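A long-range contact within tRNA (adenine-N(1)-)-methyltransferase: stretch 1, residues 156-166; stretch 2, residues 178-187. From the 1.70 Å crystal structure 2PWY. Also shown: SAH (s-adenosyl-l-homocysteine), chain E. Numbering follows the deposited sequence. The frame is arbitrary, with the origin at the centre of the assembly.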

# COMPACT_ATOMS: atom_id res chain seq x y z
N LYS A 156 1.36 -23.59 -29.18
CA LYS A 156 1.20 -22.15 -29.02
C LYS A 156 -0.26 -21.77 -29.20
O LYS A 156 -0.93 -22.27 -30.11
CB LYS A 156 2.08 -21.40 -30.02
CG LYS A 156 3.58 -21.57 -29.77
CD LYS A 156 4.39 -21.18 -31.00
CE LYS A 156 5.90 -21.39 -30.78
NZ LYS A 156 6.26 -22.78 -30.30
N LEU A 157 -0.74 -20.89 -28.33
CA LEU A 157 -2.11 -20.40 -28.45
C LEU A 157 -2.34 -19.76 -29.83
O LEU A 157 -3.41 -19.92 -30.40
CB LEU A 157 -2.46 -19.44 -27.31
CG LEU A 157 -3.89 -18.88 -27.28
CD1 LEU A 157 -4.93 -20.00 -27.29
CD2 LEU A 157 -4.12 -17.92 -26.11
N GLU A 158 -1.32 -19.06 -30.36
CA GLU A 158 -1.39 -18.42 -31.69
C GLU A 158 -1.87 -19.36 -32.80
O GLU A 158 -2.38 -18.90 -33.82
CB GLU A 158 -0.01 -17.93 -32.17
CG GLU A 158 0.62 -16.85 -31.41
CD GLU A 158 1.51 -17.35 -30.30
OE1 GLU A 158 1.06 -18.20 -29.51
OE2 GLU A 158 2.66 -16.87 -30.23
N GLU A 159 -1.64 -20.65 -32.60
CA GLU A 159 -1.84 -21.66 -33.64
C GLU A 159 -3.06 -22.53 -33.37
O GLU A 159 -3.35 -23.47 -34.11
CB GLU A 159 -0.56 -22.49 -33.81
CG GLU A 159 0.60 -21.62 -34.30
CD GLU A 159 1.94 -22.31 -34.34
OE1 GLU A 159 2.04 -23.52 -34.01
OE2 GLU A 159 2.92 -21.64 -34.71
N ALA A 160 -3.80 -22.19 -32.31
CA ALA A 160 -4.93 -23.01 -31.88
C ALA A 160 -6.10 -22.93 -32.85
O ALA A 160 -6.38 -21.88 -33.41
CB ALA A 160 -5.39 -22.57 -30.50
N GLU A 161 -6.79 -24.05 -33.04
CA GLU A 161 -8.07 -24.05 -33.75
C GLU A 161 -9.17 -23.77 -32.74
O GLU A 161 -9.44 -24.60 -31.87
CB GLU A 161 -8.31 -25.40 -34.42
CG GLU A 161 -7.40 -25.64 -35.58
CD GLU A 161 -7.65 -26.98 -36.25
OE1 GLU A 161 -8.39 -27.83 -35.70
OE2 GLU A 161 -7.07 -27.18 -37.33
N LEU A 162 -9.80 -22.60 -32.86
CA LEU A 162 -10.77 -22.15 -31.87
C LEU A 162 -12.09 -21.74 -32.52
O LEU A 162 -12.09 -21.22 -33.63
CB LEU A 162 -10.22 -20.96 -31.06
CG LEU A 162 -8.98 -21.22 -30.20
CD1 LEU A 162 -8.62 -20.00 -29.37
CD2 LEU A 162 -9.15 -22.45 -29.30
N GLU A 163 -13.20 -21.99 -31.82
CA GLU A 163 -14.50 -21.50 -32.26
C GLU A 163 -14.66 -20.03 -31.92
O GLU A 163 -14.43 -19.63 -30.78
CB GLU A 163 -15.63 -22.29 -31.61
CG GLU A 163 -15.72 -23.72 -32.08
CD GLU A 163 -16.90 -24.43 -31.48
OE1 GLU A 163 -16.91 -24.63 -30.24
OE2 GLU A 163 -17.82 -24.78 -32.24
N GLU A 164 -15.08 -19.23 -32.90
CA GLU A 164 -15.29 -17.80 -32.67
C GLU A 164 -16.38 -17.52 -31.63
O GLU A 164 -17.44 -18.14 -31.64
CB GLU A 164 -15.63 -17.09 -33.99
CG GLU A 164 -15.93 -15.60 -33.83
CD GLU A 164 -16.12 -14.89 -35.15
OE1 GLU A 164 -16.88 -13.90 -35.19
OE2 GLU A 164 -15.53 -15.31 -36.17
N ALA A 165 -16.09 -16.58 -30.73
CA ALA A 165 -17.08 -16.12 -29.75
C ALA A 165 -17.66 -17.29 -28.94
O ALA A 165 -18.86 -17.30 -28.61
CB ALA A 165 -18.20 -15.31 -30.43
N ALA A 166 -16.82 -18.28 -28.63
CA ALA A 166 -17.25 -19.46 -27.87
C ALA A 166 -16.82 -19.43 -26.41
O ALA A 166 -17.28 -20.23 -25.61
CB ALA A 166 -16.76 -20.75 -28.55
N TRP A 178 0.68 -9.81 -26.32
CA TRP A 178 0.34 -9.17 -27.60
C TRP A 178 0.30 -10.18 -28.77
O TRP A 178 -0.49 -10.03 -29.68
CB TRP A 178 1.28 -8.00 -27.93
CG TRP A 178 2.69 -8.22 -27.49
CD1 TRP A 178 3.73 -8.74 -28.23
CD2 TRP A 178 3.23 -7.93 -26.19
NE1 TRP A 178 4.87 -8.80 -27.47
CE2 TRP A 178 4.60 -8.29 -26.22
CE3 TRP A 178 2.70 -7.39 -25.02
CZ2 TRP A 178 5.44 -8.14 -25.11
CZ3 TRP A 178 3.54 -7.23 -23.90
CH2 TRP A 178 4.89 -7.61 -23.96
N LYS A 179 1.16 -11.20 -28.71
CA LYS A 179 1.22 -12.21 -29.77
C LYS A 179 -0.03 -13.08 -29.91
O LYS A 179 -0.24 -13.70 -30.96
CB LYS A 179 2.44 -13.10 -29.60
CG LYS A 179 3.76 -12.39 -29.81
CD LYS A 179 4.91 -13.40 -29.86
CE LYS A 179 6.27 -12.74 -29.86
NZ LYS A 179 6.34 -11.54 -30.72
N VAL A 180 -0.86 -13.14 -28.86
CA VAL A 180 -2.05 -14.00 -28.85
C VAL A 180 -3.37 -13.21 -28.90
O VAL A 180 -4.46 -13.79 -28.76
CB VAL A 180 -2.04 -15.02 -27.64
CG1 VAL A 180 -0.77 -15.84 -27.64
CG2 VAL A 180 -2.22 -14.31 -26.29
N LEU A 181 -3.27 -11.90 -29.08
CA LEU A 181 -4.46 -11.03 -29.06
C LEU A 181 -5.40 -11.29 -30.24
O LEU A 181 -6.62 -11.19 -30.10
CB LEU A 181 -4.06 -9.56 -29.03
CG LEU A 181 -3.51 -9.01 -27.71
CD1 LEU A 181 -3.17 -7.54 -27.87
CD2 LEU A 181 -4.49 -9.23 -26.53
N GLU A 182 -4.84 -11.60 -31.40
CA GLU A 182 -5.67 -11.94 -32.56
C GLU A 182 -6.53 -13.18 -32.26
O GLU A 182 -7.76 -13.18 -32.47
CB GLU A 182 -4.78 -12.16 -33.78
CG GLU A 182 -5.57 -12.45 -35.06
CD GLU A 182 -4.68 -12.67 -36.27
OE1 GLU A 182 -3.65 -11.97 -36.40
OE2 GLU A 182 -5.00 -13.54 -37.09
N LYS A 183 -5.89 -14.23 -31.77
CA LYS A 183 -6.61 -15.46 -31.41
C LYS A 183 -7.60 -15.23 -30.27
O LYS A 183 -8.75 -15.70 -30.32
CB LYS A 183 -5.61 -16.56 -31.05
CG LYS A 183 -6.20 -17.96 -30.97
CD LYS A 183 -6.68 -18.48 -32.33
CE LYS A 183 -5.53 -18.64 -33.31
NZ LYS A 183 -5.91 -19.39 -34.53
N ALA A 184 -7.17 -14.49 -29.23
CA ALA A 184 -8.06 -14.16 -28.11
C ALA A 184 -9.28 -13.34 -28.53
O ALA A 184 -10.39 -13.60 -28.07
CB ALA A 184 -7.29 -13.43 -27.00
N ALA A 185 -9.09 -12.36 -29.42
CA ALA A 185 -10.22 -11.56 -29.92
C ALA A 185 -11.21 -12.44 -30.68
O ALA A 185 -12.42 -12.26 -30.58
CB ALA A 185 -9.73 -10.42 -30.78
N LEU A 186 -10.70 -13.40 -31.44
CA LEU A 186 -11.57 -14.33 -32.16
C LEU A 186 -12.38 -15.19 -31.18
O LEU A 186 -13.60 -15.31 -31.33
CB LEU A 186 -10.74 -15.22 -33.09
CG LEU A 186 -11.52 -16.25 -33.91
CD1 LEU A 186 -12.29 -15.56 -35.01
CD2 LEU A 186 -10.54 -17.24 -34.50
N ALA A 187 -11.70 -15.74 -30.18
CA ALA A 187 -12.30 -16.67 -29.22
C ALA A 187 -13.34 -16.04 -28.30
O ALA A 187 -14.36 -16.65 -28.00
CB ALA A 187 -11.18 -17.34 -28.38
N SAH E . -0.26 -19.24 -14.73
CA SAH E . 0.69 -20.40 -14.74
CB SAH E . 2.11 -19.95 -15.01
CG SAH E . 2.33 -19.56 -16.48
SD SAH E . 4.10 -19.28 -16.78
C SAH E . 0.58 -21.13 -13.41
O SAH E . -0.12 -20.65 -12.50
OXT SAH E . 1.16 -22.20 -13.23
C5' SAH E . 3.93 -18.90 -18.54
C4' SAH E . 3.82 -20.17 -19.40
O4' SAH E . 3.31 -19.82 -20.67
C3' SAH E . 5.15 -20.89 -19.66
O3' SAH E . 4.99 -22.26 -19.30
C2' SAH E . 5.38 -20.73 -21.17
O2' SAH E . 5.96 -21.86 -21.78
C1' SAH E . 3.98 -20.57 -21.68
N9 SAH E . 3.77 -19.78 -22.90
C8 SAH E . 4.30 -18.56 -23.20
N7 SAH E . 3.78 -18.16 -24.38
C5 SAH E . 2.89 -19.07 -24.82
C6 SAH E . 2.08 -19.15 -25.96
N6 SAH E . 2.08 -18.17 -26.88
N1 SAH E . 1.27 -20.27 -26.11
C2 SAH E . 1.26 -21.27 -25.17
N3 SAH E . 2.08 -21.19 -24.06
C4 SAH E . 2.87 -20.10 -23.89
O HOH W 1 -3.84 -20.12 -36.58

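The first stretch, mostly loop with a short 3-10 segment, runs alongside the helix of the second. Together they bury 634 Å². Three hydrogen bonds join them, and all three acceptors are backbone carbonyls.

Lys183 makes the central polar contact. Its CA-to-CB bond points toward the first stretch, and its side chain bends at chi2 and chi3, both p. NZ donates to Ala160 O at 2.8 Å. The same ammonium group also donates to a water, 3.0 Å from NZ to the water oxygen. That water in turn donates a weak hydrogen bond to Glu158 O, at 3.4 Å. Glu158 O thus meets the lysine through water, while its direct neighbour is Lys183 CE at 3.2 Å. No carboxylate of the first stretch pairs with this amine. The aliphatic part of the lysine is packed as well: CG lies 3.5 Å from Leu162 CD1 and 3.5 Å from Leu157 O. Leu157 O has its own donor, Ala160 N, at 3.0 Å.

The other two bonds lie at the far end of the contact, where a type II turn runs from Glu163 to Ala166. The carbonyls of Leu186 and Ala187 receive amides from this turn. Ala165 N donates to Leu186 O at 2.9 Å with an angle of 161°, a well-aligned bond. Glu164 CA adds a CA-H...O contact to the same Leu186 O at 3.3 Å. Ala166 N reaches Ala187 O at 3.0 Å, but the angle of 123° makes this bond weak. Ala166 N also has a weak bond within the turn, to Glu163 O at 3.5 Å. Ala165 N lies 3.2 Å from Ala187 O, yet the angle is too poor for a hydrogen bond.

Apolar contacts accompany these bonds. Leu157 CD2 meets Val180 CB at 3.9 Å, and Leu162 CD1 meets Ala187 CB at 3.8 Å. Val180 is at the N-cap position, right before the helix, and its O accepts from Ala184 N at 2.8 Å.

Glu158 links the contact to the bound S-adenosyl-L-homocysteine. Its OE1 accepts from SAH N6 at 2.8 Å and lies 3.5 Å from Val180 CG1. Leu157 N donates to SAH N1 at 3.1 Å, with an angle of 167°. The adenine edge therefore gives one hydrogen bond and receives one. Val180 CG1 approaches the same SAH N6 at 3.8 Å, so the second stretch also borders the adenine amino group.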